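PDB 6GSZ: alpha-L-rhamnosidase from Aspergillus terreus, which probably hydrolyses terminal non-reducing alpha-L-rhamnose residues of alpha-L-rhamnosides, as a calcium-binding glycoside hydrolase. Local coordinates for residues 4-10 with 23-29; 41-47 with 65-71; 327-333 with 398-404; 336-342 with 416-422. All blocks are in the same frame, centred on the assembly; numbering follows the deposited sequence. Where two conformers were deposited one is given.

How the contacts relate
The four contacts fall into two touching pairs that follow one another along the chain. Contacts 1 and 2, centres 12 Å apart, belong to the N-terminal immunoglobulin-like domain: strand 25-30 of contact 1 leads on to strand 38-46 of contact 2, and V25 and V65 join the two through their backbones. Contacts 3 and 4, centres 11 Å apart, belong to the concanavalin-like domain. Their segments alternate in sequence, and F332 of contact 3 packs on L340 and A419 of contact 4, so two sheets share one core. Between the pairs the gap is wide: contacts 2 and 3 have centres about 53 Å apart, on opposite sides of the chain's centre.

Contact 1 (4-10 with 23-29); sequences ISQVAFE and PRVSWRF
R24 and E10 lock together an antiparallel strand pair, 4-9 against 25-29, in the immunoglobulin-like N-terminal domain, at the end where the chain loops from one strand to the other. The arginine can be followed outward atom by atom. CB and CG each come within 3.4 Å of E10 OE2, CD stands slightly farther off, and the chain then bends (chi3 -65°), which brings the side of the guanidinium round to the carboxylate. NE gives its proton to E10 OE2 at 3.0 Å, on the syn side though well out of the carboxylate plane, while NH2 reaches E10 OE1 at 2.9 Å from above that plane. Both oxygens lie close to the guanidinium plane, but the two planes are turned 39° apart. The grip is therefore side-on and twisted. NH1 turns to D544 and E10 OE1 also takes R492, so the pair is tied into the neighbouring helical region.

Along the strands the side chains sort themselves by face. I4, V7 and F9 join V25, W27 and F29 on the buried face, packed against strands 78-86 and 99-103. There I4 CG2 rests on W27 CB at 3.7 Å, and F9 lies alongside V25, touching its CG2 through CE1 at 4.0 Å. A8 and S26 point the other way, where they help line the pocket holding a 2-(2-methoxyethoxy)ethanol molecule; their backbones make two hydrogen bonds. A second proton, from R24's own backbone N, reaches E10 OE2 at 2.9 Å on the anti side, entering from the same face of the carboxylate as NE.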
# COMPACT_ATOMS: atom_id res chain seq x y z
N ILE A 4 0.88 -26.22 -9.96
CA ILE A 4 1.48 -25.06 -9.27
C ILE A 4 1.42 -23.85 -10.21
O ILE A 4 1.93 -23.91 -11.32
CB ILE A 4 2.92 -25.36 -8.81
CG1 ILE A 4 2.90 -26.37 -7.65
CG2 ILE A 4 3.63 -24.07 -8.41
CD1 ILE A 4 4.25 -26.91 -7.27
N SER A 5 0.77 -22.78 -9.73
CA SER A 5 0.53 -21.59 -10.53
C SER A 5 1.60 -20.52 -10.34
O SER A 5 1.70 -19.66 -11.20
CB SER A 5 -0.81 -21.00 -10.25
OG SER A 5 -0.97 -20.72 -8.88
N GLN A 6 2.31 -20.53 -9.21
CA GLN A 6 3.23 -19.43 -8.88
C GLN A 6 4.25 -20.02 -7.92
O GLN A 6 3.86 -20.76 -7.02
CB GLN A 6 2.50 -18.27 -8.15
CG GLN A 6 3.43 -17.13 -7.72
CD GLN A 6 2.87 -16.08 -6.78
OE1 GLN A 6 2.69 -14.92 -7.17
NE2 GLN A 6 2.65 -16.44 -5.52
N VAL A 7 5.52 -19.73 -8.16
CA VAL A 7 6.60 -20.01 -7.25
C VAL A 7 7.24 -18.67 -6.92
O VAL A 7 7.63 -17.93 -7.87
CB VAL A 7 7.64 -20.99 -7.83
CG1 VAL A 7 8.79 -21.16 -6.87
CG2 VAL A 7 7.00 -22.34 -8.11
N ALA A 8 7.32 -18.33 -5.62
CA ALA A 8 7.80 -17.04 -5.23
C ALA A 8 8.75 -17.13 -4.03
O ALA A 8 8.67 -18.06 -3.20
CB ALA A 8 6.65 -16.14 -4.95
N PHE A 9 9.63 -16.14 -3.92
CA PHE A 9 10.63 -16.05 -2.89
C PHE A 9 10.29 -14.93 -1.91
O PHE A 9 9.99 -13.79 -2.34
CB PHE A 9 11.98 -15.81 -3.56
CG PHE A 9 12.31 -16.90 -4.54
CD1 PHE A 9 12.77 -18.14 -4.11
CD2 PHE A 9 12.01 -16.75 -5.88
CE1 PHE A 9 12.96 -19.17 -5.00
CE2 PHE A 9 12.24 -17.77 -6.78
CZ PHE A 9 12.70 -19.00 -6.34
N GLU A 10 10.34 -15.24 -0.60
CA GLU A 10 9.89 -14.29 0.43
C GLU A 10 8.51 -13.77 -0.00
O GLU A 10 7.62 -14.55 -0.34
CB GLU A 10 10.96 -13.23 0.70
CG GLU A 10 12.25 -13.85 1.23
CD GLU A 10 12.21 -14.33 2.68
OE1 GLU A 10 11.66 -13.57 3.51
OE2 GLU A 10 12.75 -15.44 2.96
N PRO A 23 16.59 -17.38 0.56
CA PRO A 23 15.20 -16.92 0.48
C PRO A 23 14.24 -18.09 0.69
O PRO A 23 14.44 -19.18 0.10
CB PRO A 23 15.08 -16.37 -0.94
CG PRO A 23 16.13 -17.12 -1.70
CD PRO A 23 17.29 -17.24 -0.73
N ARG A 24 13.17 -17.85 1.46
CA ARG A 24 12.13 -18.85 1.63
C ARG A 24 11.32 -18.95 0.34
O ARG A 24 11.24 -17.99 -0.44
CB ARG A 24 11.27 -18.49 2.85
CG ARG A 24 12.05 -18.56 4.16
CD ARG A 24 11.27 -18.00 5.31
NE ARG A 24 11.02 -16.58 5.15
CZ ARG A 24 10.06 -15.90 5.75
NH1 ARG A 24 9.26 -16.52 6.61
NH2 ARG A 24 9.88 -14.60 5.50
N VAL A 25 10.69 -20.12 0.14
CA VAL A 25 10.01 -20.48 -1.08
C VAL A 25 8.55 -20.76 -0.76
O VAL A 25 8.23 -21.43 0.22
CB VAL A 25 10.68 -21.69 -1.77
CG1 VAL A 25 10.10 -21.92 -3.14
CG2 VAL A 25 12.20 -21.52 -1.81
N SER A 26 7.67 -20.34 -1.65
CA SER A 26 6.22 -20.60 -1.57
C SER A 26 5.68 -20.98 -2.95
O SER A 26 6.19 -20.50 -3.95
CB SER A 26 5.45 -19.39 -1.08
OG SER A 26 5.93 -18.90 0.15
N TRP A 27 4.66 -21.83 -2.98
CA TRP A 27 4.00 -22.10 -4.23
C TRP A 27 2.50 -22.06 -4.02
O TRP A 27 1.99 -22.66 -3.07
CB TRP A 27 4.47 -23.43 -4.84
CG TRP A 27 4.54 -24.58 -3.87
CD1 TRP A 27 3.64 -25.60 -3.68
CD2 TRP A 27 5.67 -24.90 -3.06
NE1 TRP A 27 4.14 -26.47 -2.76
CE2 TRP A 27 5.38 -26.09 -2.36
CE3 TRP A 27 6.92 -24.27 -2.86
CZ2 TRP A 27 6.28 -26.65 -1.48
CZ3 TRP A 27 7.82 -24.83 -1.99
CH2 TRP A 27 7.49 -26.02 -1.30
N ARG A 28 1.80 -21.47 -4.96
CA ARG A 28 0.35 -21.46 -4.98
C ARG A 28 -0.16 -22.55 -5.94
O ARG A 28 0.46 -22.83 -6.95
CB ARG A 28 -0.02 -20.04 -5.38
CG ARG A 28 -1.47 -19.67 -5.17
CD ARG A 28 -1.55 -18.18 -5.42
NE ARG A 28 -1.38 -17.41 -4.19
CZ ARG A 28 -1.10 -16.12 -4.13
NH1 ARG A 28 -1.46 -15.45 -3.05
NH2 ARG A 28 -0.46 -15.52 -5.12
N PHE A 29 -1.31 -23.13 -5.61
CA PHE A 29 -1.92 -24.18 -6.38
C PHE A 29 -3.08 -23.66 -7.22
O PHE A 29 -3.77 -22.67 -6.84
CB PHE A 29 -2.45 -25.25 -5.44
CG PHE A 29 -1.42 -25.93 -4.59
CD1 PHE A 29 -0.58 -26.91 -5.11
CD2 PHE A 29 -1.25 -25.56 -3.26
CE1 PHE A 29 0.34 -27.56 -4.31
CE2 PHE A 29 -0.28 -26.17 -2.48
CZ PHE A 29 0.49 -27.19 -2.99
O HOH W 1 -3.38 -19.97 -7.84
O HOH W 2 7.90 -17.27 -0.52

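Contact 2 (41-47 with 65-71); sequences YEIEVKR and VPWPSSP
P68 pushes its ring into the notch between I43 and V45, where the loop 65-71 covers one face of strand 38-46 in the immunoglobulin-like domain. Its CG is the bump. It meets I43 CG2 at 3.9 Å and I43 CD1 at 4.0 Å, the two side chains crossing at about a right angle, and touches V45 CG2 on the other flank of the notch. V45 sends its two methyls to different partners: CG2 goes to the proline, while CG1 sits against the CZ2 and CH2 corner of the W67 indole at 4.1 Å from CH2. W67 turns back along its own loop, with P68 CD and S69 N over one face of the ring, so the indole is backed by its own loop.

At the Y41 end the side chains come from opposite directions. V65 CG2 lies 3.8 Å from Y41 CZ. A water joins Y41 OH to the carbonyl oxygen of P66. V65 also touches V25 and W27 of the neighbouring strand 25-30.

R47 closes the far end. Its chain runs extended from CG to NE, carrying the guanidinium across to the loop; NE pairs with E76, while NH1 and NH2 face the loop, and a water links NH2 to P71 O. NH1 donates to S69 OG at 2.8 Å. S70 O is shared, for R47 NH2 at 3.0 Å and W67 NE1 at 2.9 Å approach it from opposite faces of its carbonyl plane.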
# COMPACT_ATOMS: atom_id res chain seq x y z
N TYR A 41 7.25 -32.39 -1.06
CA TYR A 41 7.60 -31.54 -2.21
C TYR A 41 9.03 -31.84 -2.62
O TYR A 41 9.84 -32.34 -1.87
CB TYR A 41 7.38 -30.06 -1.91
CG TYR A 41 8.22 -29.49 -0.80
CD1 TYR A 41 9.53 -29.08 -1.04
CD2 TYR A 41 7.69 -29.25 0.46
CE1 TYR A 41 10.29 -28.49 -0.04
CE2 TYR A 41 8.44 -28.64 1.45
CZ TYR A 41 9.73 -28.20 1.19
OH TYR A 41 10.46 -27.60 2.21
N GLU A 42 9.31 -31.44 -3.87
CA GLU A 42 10.65 -31.43 -4.42
C GLU A 42 10.92 -30.02 -4.97
O GLU A 42 10.09 -29.46 -5.68
CB GLU A 42 10.82 -32.49 -5.51
CG GLU A 42 10.94 -33.88 -4.92
CD GLU A 42 11.11 -34.99 -5.94
OE1 GLU A 42 10.97 -34.71 -7.13
OE2 GLU A 42 11.31 -36.15 -5.50
N ILE A 43 12.09 -29.51 -4.62
CA ILE A 43 12.60 -28.23 -5.18
C ILE A 43 13.86 -28.56 -5.99
O ILE A 43 14.82 -29.10 -5.45
CB ILE A 43 12.90 -27.20 -4.09
CG1 ILE A 43 11.69 -26.89 -3.23
CG2 ILE A 43 13.44 -25.93 -4.76
CD1 ILE A 43 11.92 -25.94 -2.06
N GLU A 44 13.82 -28.21 -7.27
CA GLU A 44 14.96 -28.32 -8.20
C GLU A 44 15.67 -26.96 -8.23
O GLU A 44 15.04 -25.94 -8.52
CB GLU A 44 14.45 -28.70 -9.59
CG GLU A 44 15.56 -28.89 -10.63
CD GLU A 44 14.96 -28.97 -12.02
OE1 GLU A 44 14.88 -30.09 -12.57
OE2 GLU A 44 14.48 -27.91 -12.50
N VAL A 45 16.96 -26.99 -7.93
CA VAL A 45 17.79 -25.81 -8.02
C VAL A 45 18.91 -26.03 -9.04
O VAL A 45 19.76 -26.92 -8.87
CB VAL A 45 18.37 -25.46 -6.64
CG1 VAL A 45 19.20 -24.17 -6.70
CG2 VAL A 45 17.27 -25.37 -5.59
N LYS A 46 18.91 -25.18 -10.08
CA LYS A 46 19.93 -25.26 -11.17
C LYS A 46 20.87 -24.06 -11.08
O LYS A 46 20.38 -22.92 -11.08
CB LYS A 46 19.23 -25.36 -12.54
CG LYS A 46 20.16 -25.39 -13.75
CD LYS A 46 20.97 -26.66 -13.85
CE LYS A 46 21.82 -26.70 -15.10
NZ LYS A 46 23.07 -25.92 -14.94
N ARG A 47 22.18 -24.30 -11.01
CA ARG A 47 23.22 -23.31 -11.06
C ARG A 47 23.97 -23.52 -12.37
O ARG A 47 24.18 -24.66 -12.71
CB ARG A 47 24.17 -23.51 -9.88
CG ARG A 47 23.72 -22.74 -8.67
CD ARG A 47 24.71 -22.90 -7.52
NE ARG A 47 24.33 -22.04 -6.40
CZ ARG A 47 23.66 -22.44 -5.35
NH1 ARG A 47 22.98 -23.58 -5.38
NH2 ARG A 47 23.71 -21.72 -4.25
N VAL A 65 8.69 -22.01 2.96
CA VAL A 65 9.52 -23.14 3.36
C VAL A 65 10.99 -22.75 3.19
O VAL A 65 11.29 -21.76 2.52
CB VAL A 65 9.20 -24.42 2.56
CG1 VAL A 65 7.69 -24.70 2.54
CG2 VAL A 65 9.77 -24.38 1.16
N PRO A 66 11.94 -23.45 3.82
CA PRO A 66 13.34 -23.06 3.72
C PRO A 66 13.98 -23.17 2.34
O PRO A 66 13.59 -23.99 1.52
CB PRO A 66 14.05 -24.00 4.69
CG PRO A 66 12.96 -24.50 5.61
CD PRO A 66 11.74 -24.60 4.71
N TRP A 67 14.89 -22.23 2.07
CA TRP A 67 15.79 -22.41 0.93
C TRP A 67 16.55 -23.72 1.11
O TRP A 67 17.15 -23.91 2.16
CB TRP A 67 16.74 -21.22 0.87
CG TRP A 67 17.76 -21.31 -0.23
CD1 TRP A 67 19.11 -21.54 -0.09
CD2 TRP A 67 17.50 -21.20 -1.63
NE1 TRP A 67 19.70 -21.59 -1.32
CE2 TRP A 67 18.75 -21.37 -2.28
CE3 TRP A 67 16.35 -20.99 -2.39
CZ2 TRP A 67 18.84 -21.36 -3.67
CZ3 TRP A 67 16.46 -20.97 -3.76
CH2 TRP A 67 17.69 -21.16 -4.39
N PRO A 68 16.51 -24.64 0.14
CA PRO A 68 17.10 -25.97 0.36
C PRO A 68 18.56 -26.16 -0.03
O PRO A 68 19.16 -27.17 0.23
CB PRO A 68 16.23 -26.85 -0.55
CG PRO A 68 15.92 -25.93 -1.72
CD PRO A 68 15.68 -24.57 -1.08
N SER A 69 19.14 -25.16 -0.70
CA SER A 69 20.49 -25.32 -1.28
C SER A 69 21.49 -24.50 -0.43
O SER A 69 21.17 -23.98 0.65
CB SER A 69 20.44 -24.93 -2.76
OG SER A 69 21.69 -25.05 -3.42
N SER A 70 22.74 -24.45 -0.89
CA SER A 70 23.71 -23.58 -0.24
C SER A 70 23.31 -22.12 -0.49
O SER A 70 22.58 -21.81 -1.43
CB SER A 70 25.11 -23.84 -0.75
OG SER A 70 25.10 -23.75 -2.15
N PRO A 71 23.72 -21.21 0.40
CA PRO A 71 23.39 -19.78 0.21
C PRO A 71 23.83 -19.22 -1.14
O PRO A 71 24.88 -19.59 -1.67
CB PRO A 71 24.13 -19.08 1.36
CG PRO A 71 24.33 -20.18 2.40
CD PRO A 71 24.53 -21.45 1.60
O HOH W 3 12.90 -26.66 1.62
O HOH W 4 25.84 -20.34 -3.92

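Contact 3 (327-333 with 398-404)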
# COMPACT_ATOMS: atom_id res chain seq x y z
N LYS A 327 -13.62 27.82 -19.35
CA LYS A 327 -12.33 27.10 -19.35
C LYS A 327 -12.55 25.68 -19.89
O LYS A 327 -13.64 25.07 -19.74
CB LYS A 327 -11.72 27.06 -17.94
CG LYS A 327 -11.49 28.40 -17.25
CD LYS A 327 -10.67 29.39 -18.05
CE LYS A 327 -10.76 30.80 -17.48
NZ LYS A 327 -9.92 31.75 -18.25
N THR A 328 -11.50 25.09 -20.47
CA THR A 328 -11.56 23.73 -20.98
C THR A 328 -11.20 22.75 -19.86
O THR A 328 -10.13 22.90 -19.26
CB THR A 328 -10.59 23.54 -22.15
OG1 THR A 328 -11.02 24.42 -23.19
CG2 THR A 328 -10.56 22.12 -22.67
N VAL A 329 -12.08 21.77 -19.61
CA VAL A 329 -11.90 20.80 -18.53
C VAL A 329 -12.04 19.37 -19.06
O VAL A 329 -13.00 19.01 -19.75
CB VAL A 329 -12.87 21.04 -17.36
CG1 VAL A 329 -12.57 20.12 -16.19
CG2 VAL A 329 -12.87 22.49 -16.91
N LEU A 330 -11.03 18.56 -18.72
CA LEU A 330 -11.05 17.12 -18.91
C LEU A 330 -11.71 16.46 -17.70
O LEU A 330 -11.47 16.85 -16.56
CB LEU A 330 -9.62 16.61 -19.02
CG LEU A 330 -8.69 17.31 -20.02
CD1 LEU A 330 -7.36 16.59 -20.07
CD2 LEU A 330 -9.33 17.38 -21.40
N ASP A 331 -12.52 15.44 -17.98
CA ASP A 331 -13.12 14.56 -16.99
C ASP A 331 -12.69 13.13 -17.33
O ASP A 331 -13.04 12.60 -18.39
CB ASP A 331 -14.65 14.76 -16.95
CG ASP A 331 -15.38 13.84 -15.99
OD1 ASP A 331 -14.69 13.16 -15.21
OD2 ASP A 331 -16.65 13.86 -15.98
N PHE A 332 -11.95 12.50 -16.40
CA PHE A 332 -11.53 11.10 -16.57
C PHE A 332 -12.54 10.08 -15.99
O PHE A 332 -12.31 8.88 -16.11
CB PHE A 332 -10.13 10.92 -16.00
CG PHE A 332 -9.15 11.53 -16.96
CD1 PHE A 332 -8.75 10.86 -18.09
CD2 PHE A 332 -8.72 12.83 -16.75
CE1 PHE A 332 -7.89 11.48 -18.99
CE2 PHE A 332 -7.88 13.46 -17.65
CZ PHE A 332 -7.46 12.77 -18.76
N GLY A 333 -13.61 10.56 -15.35
CA GLY A 333 -14.68 9.67 -14.85
C GLY A 333 -14.36 8.94 -13.55
O GLY A 333 -15.21 8.23 -13.00
N PHE A 398 -6.53 13.18 -8.93
CA PHE A 398 -7.46 14.00 -9.70
C PHE A 398 -8.47 13.17 -10.49
O PHE A 398 -8.19 12.04 -10.88
CB PHE A 398 -6.65 14.86 -10.68
CG PHE A 398 -5.95 14.11 -11.79
CD1 PHE A 398 -4.75 13.47 -11.55
CD2 PHE A 398 -6.45 14.03 -13.08
CE1 PHE A 398 -4.10 12.75 -12.53
CE2 PHE A 398 -5.79 13.33 -14.08
CZ PHE A 398 -4.59 12.70 -13.81
N ARG A 399 -9.61 13.82 -10.79
CA ARG A 399 -10.56 13.36 -11.80
C ARG A 399 -10.65 14.37 -12.97
O ARG A 399 -10.91 13.98 -14.10
CB ARG A 399 -11.94 13.16 -11.16
CG ARG A 399 -13.05 12.89 -12.17
CD ARG A 399 -14.34 12.42 -11.54
NE ARG A 399 -15.35 12.38 -12.58
CZ ARG A 399 -16.56 11.83 -12.44
NH1 ARG A 399 -16.89 11.29 -11.28
NH2 ARG A 399 -17.40 11.83 -13.48
N TYR A 400 -10.45 15.66 -12.64
CA TYR A 400 -10.60 16.77 -13.59
C TYR A 400 -9.26 17.45 -13.84
O TYR A 400 -8.44 17.57 -12.96
CB TYR A 400 -11.62 17.76 -13.03
CG TYR A 400 -12.98 17.16 -12.73
CD1 TYR A 400 -13.91 16.99 -13.75
CD2 TYR A 400 -13.31 16.74 -11.45
CE1 TYR A 400 -15.14 16.42 -13.49
CE2 TYR A 400 -14.54 16.15 -11.19
CZ TYR A 400 -15.45 15.98 -12.21
OH TYR A 400 -16.70 15.46 -12.00
N VAL A 401 -9.14 18.00 -15.05
CA VAL A 401 -7.96 18.79 -15.41
C VAL A 401 -8.43 20.00 -16.20
O VAL A 401 -9.02 19.84 -17.27
CB VAL A 401 -6.95 17.98 -16.22
CG1 VAL A 401 -5.68 18.81 -16.38
CG2 VAL A 401 -6.66 16.65 -15.56
N GLN A 402 -8.12 21.20 -15.70
CA GLN A 402 -8.29 22.41 -16.50
C GLN A 402 -7.06 22.56 -17.40
O GLN A 402 -5.93 22.50 -16.90
CB GLN A 402 -8.45 23.66 -15.64
CG GLN A 402 -8.72 24.89 -16.50
CD GLN A 402 -8.91 26.15 -15.69
OE1 GLN A 402 -9.68 26.19 -14.72
NE2 GLN A 402 -8.22 27.20 -16.11
N VAL A 403 -7.31 22.77 -18.69
CA VAL A 403 -6.23 22.82 -19.68
C VAL A 403 -6.24 24.19 -20.33
O VAL A 403 -7.29 24.57 -20.88
CB VAL A 403 -6.40 21.73 -20.75
CG1 VAL A 403 -5.27 21.79 -21.74
CG2 VAL A 403 -6.51 20.34 -20.13
N ASP A 404 -5.11 24.91 -20.22
CA ASP A 404 -4.96 26.23 -20.87
C ASP A 404 -3.81 26.16 -21.86
O ASP A 404 -2.76 25.57 -21.57
CB ASP A 404 -4.76 27.34 -19.83
CG ASP A 404 -6.04 27.68 -19.09
OD1 ASP A 404 -6.88 28.45 -19.65
OD2 ASP A 404 -6.23 27.15 -18.01
O HOH W 5 -7.37 30.54 -17.91
O HOH W 6 -9.04 26.53 -20.48
O HOH W 7 -18.22 15.22 -14.01
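Charge pairing is concentrated where D331 meets R399. The extended arginine brings NE to D331 OD1 at 2.8 Å, on the syn side, while NH2 makes a weak bond to OD2. D331 OD1 also takes the backbone N of G333 from the opposite face of the carboxylate, at 2.8 Å, closing an Asx turn. G333 CA lies over one face of the guanidinium and Y400 OH over the other.

Backbone bonds run as an antiparallel ladder. L330 and V401 make two hydrogen bonds, each giving one and taking one, and F332 N reaches R399 O at 2.9 Å.

Apolar contacts gather on the side of L330, V401 and V403: L330 CG meets V403 CG2 at 3.7 Å. F332 CD2 comes to the edge of the F398 ring, 4.0 Å from CE2. On the other side, K327's methylenes rest on the Q402 amide, whose NE2 is held at 2.8 Å by D404 OD2, which also pairs with R353.

In the concanavalin-like domain, strands 328-332 and 400-404 are neighbours in one sheet. Strand 319-322 continues it beyond the first and strand 351-361 beyond the second, where R399 and Y400 form a classic beta bulge opposite T357.

Contact 4 (336-342 with 416-422); sequences LVGWLRI and SVTAIVV
V422 sets its CG2 methyl over the six-membered ring of the W339 indole, a CH-pi contact 3.6 Å from the ring centroid and only 7° off its normal. This is the tight end of an antiparallel strand pair in the concanavalin-like domain. W339 puts CG between its backbone N and carbonyl carbon (chi1 53°), which swings the ring back across the partner strand, where its CD1 also lies 3.9 Å from I420 CB. The indole NE1 goes to E390. G338 turns the chain at the corner between strands 335-337 and 339-344, and its CA meets I420 O at 3.3 Å. On the face carrying L340 and A419, the side-chain contacts are apolar, with L336 CD2 on A419 CB at 3.8 Å and L340 CD2 on V417 CG2 at 4.1 Å.

R341 carries the solvent side. It lies alongside T418 and points the same way. A bend at its CD (chi3 74°) brings the guanidinium beside T418, and in the conformer given T418 CG2 lies over one face, 3.7 Å from NE. In that conformer T418 OG1 turns instead to E314. R341 NH2 makes a weak bond to a pentaethylene glycol molecule. The backbone ladder runs through both parts, R341 N bonding to T418 O at 2.9 Å and I420 N to W339 O at 2.8 Å.

In the four-stranded sheet, strands 417-424 and 339-344 are the inner pair, flanked by 309-315 and 387-389; F332 of strand 328-332 and F354 of strand 351-361 cover L340 from the opposing sheet.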
# COMPACT_ATOMS: atom_id res chain seq x y z
N LEU A 336 -8.39 9.42 -9.76
CA LEU A 336 -7.26 8.54 -9.90
C LEU A 336 -5.98 9.23 -9.44
O LEU A 336 -5.96 10.43 -9.17
CB LEU A 336 -7.16 7.99 -11.32
CG LEU A 336 -7.15 9.00 -12.46
CD1 LEU A 336 -5.77 9.48 -12.68
CD2 LEU A 336 -7.67 8.37 -13.74
N VAL A 337 -4.93 8.44 -9.37
CA VAL A 337 -3.62 8.89 -8.91
C VAL A 337 -2.57 8.50 -9.93
O VAL A 337 -2.49 7.35 -10.33
CB VAL A 337 -3.28 8.34 -7.51
CG1 VAL A 337 -1.90 8.77 -7.08
CG2 VAL A 337 -4.30 8.84 -6.51
N GLY A 338 -1.82 9.51 -10.39
CA GLY A 338 -0.78 9.38 -11.39
C GLY A 338 -0.61 10.70 -12.12
O GLY A 338 -0.34 11.69 -11.49
N TRP A 339 -0.76 10.68 -13.44
CA TRP A 339 -0.45 11.86 -14.24
C TRP A 339 -1.03 11.68 -15.64
O TRP A 339 -1.62 10.65 -15.95
CB TRP A 339 1.04 12.12 -14.27
CG TRP A 339 1.91 10.99 -14.69
CD1 TRP A 339 2.04 10.42 -15.92
CD2 TRP A 339 2.78 10.25 -13.82
NE1 TRP A 339 2.95 9.41 -15.90
CE2 TRP A 339 3.42 9.28 -14.62
CE3 TRP A 339 3.08 10.32 -12.46
CZ2 TRP A 339 4.40 8.46 -14.12
CZ3 TRP A 339 4.05 9.49 -11.96
CH2 TRP A 339 4.70 8.58 -12.78
N LEU A 340 -0.83 12.69 -16.48
CA LEU A 340 -1.27 12.62 -17.88
C LEU A 340 -0.14 12.16 -18.81
O LEU A 340 1.02 12.36 -18.53
CB LEU A 340 -1.72 14.00 -18.36
CG LEU A 340 -2.89 14.60 -17.61
CD1 LEU A 340 -3.18 15.99 -18.14
CD2 LEU A 340 -4.12 13.68 -17.71
N ARG A 341 -0.55 11.56 -19.92
CA ARG A 341 0.30 11.36 -21.10
C ARG A 341 -0.35 12.11 -22.25
O ARG A 341 -1.56 11.96 -22.50
CB ARG A 341 0.40 9.87 -21.48
CG ARG A 341 1.25 9.62 -22.74
CD ARG A 341 1.25 8.18 -23.21
NE ARG A 341 -0.01 7.84 -23.85
CZ ARG A 341 -0.46 6.59 -24.06
NH1 ARG A 341 -1.61 6.39 -24.69
NH2 ARG A 341 0.25 5.54 -23.64
N ILE A 342 0.43 12.96 -22.92
CA ILE A 342 -0.09 13.79 -24.01
C ILE A 342 0.67 13.43 -25.28
O ILE A 342 1.83 12.99 -25.21
CB ILE A 342 0.01 15.31 -23.70
CG1 ILE A 342 1.46 15.82 -23.65
CG2 ILE A 342 -0.80 15.62 -22.46
CD1 ILE A 342 1.60 17.29 -23.31
N SER A 416 -5.16 12.28 -27.98
CA SER A 416 -4.07 13.22 -27.63
C SER A 416 -3.84 13.32 -26.12
O SER A 416 -2.84 13.87 -25.73
CB SER A 416 -4.35 14.56 -28.22
OG SER A 416 -5.59 15.08 -27.77
N VAL A 417 -4.75 12.80 -25.29
CA VAL A 417 -4.56 12.84 -23.83
C VAL A 417 -5.18 11.58 -23.22
O VAL A 417 -6.27 11.17 -23.58
CB VAL A 417 -5.08 14.14 -23.17
CG1 VAL A 417 -6.59 14.29 -23.28
CG2 VAL A 417 -4.65 14.27 -21.70
N THR A 418 -4.45 11.02 -22.25
CA THR A 418 -4.94 9.92 -21.45
C THR A 418 -4.35 10.06 -20.04
O THR A 418 -3.36 10.75 -19.83
CB THR A 418 -4.60 8.59 -22.13
OG1 THR A 418 -5.55 7.62 -21.69
CG2 THR A 418 -3.18 8.15 -21.88
N ALA A 419 -4.98 9.39 -19.06
CA ALA A 419 -4.47 9.37 -17.70
C ALA A 419 -3.69 8.07 -17.50
O ALA A 419 -4.07 7.02 -18.00
CB ALA A 419 -5.55 9.51 -16.66
N ILE A 420 -2.63 8.19 -16.71
CA ILE A 420 -1.79 7.08 -16.34
C ILE A 420 -1.98 6.88 -14.85
O ILE A 420 -1.74 7.76 -14.08
CB ILE A 420 -0.32 7.35 -16.68
CG1 ILE A 420 -0.13 7.82 -18.14
CG2 ILE A 420 0.56 6.15 -16.35
CD1 ILE A 420 -0.57 6.84 -19.20
N VAL A 421 -2.40 5.66 -14.49
CA VAL A 421 -2.65 5.24 -13.12
C VAL A 421 -1.36 4.65 -12.55
O VAL A 421 -0.83 3.72 -13.15
CB VAL A 421 -3.80 4.23 -13.03
CG1 VAL A 421 -4.03 3.84 -11.56
CG2 VAL A 421 -5.08 4.79 -13.68
N VAL A 422 -0.86 5.26 -11.45
CA VAL A 422 0.47 4.96 -10.93
C VAL A 422 0.31 4.57 -9.45
O VAL A 422 -0.28 5.31 -8.70
CB VAL A 422 1.38 6.18 -11.12
CG1 VAL A 422 2.76 5.94 -10.51
CG2 VAL A 422 1.51 6.62 -12.57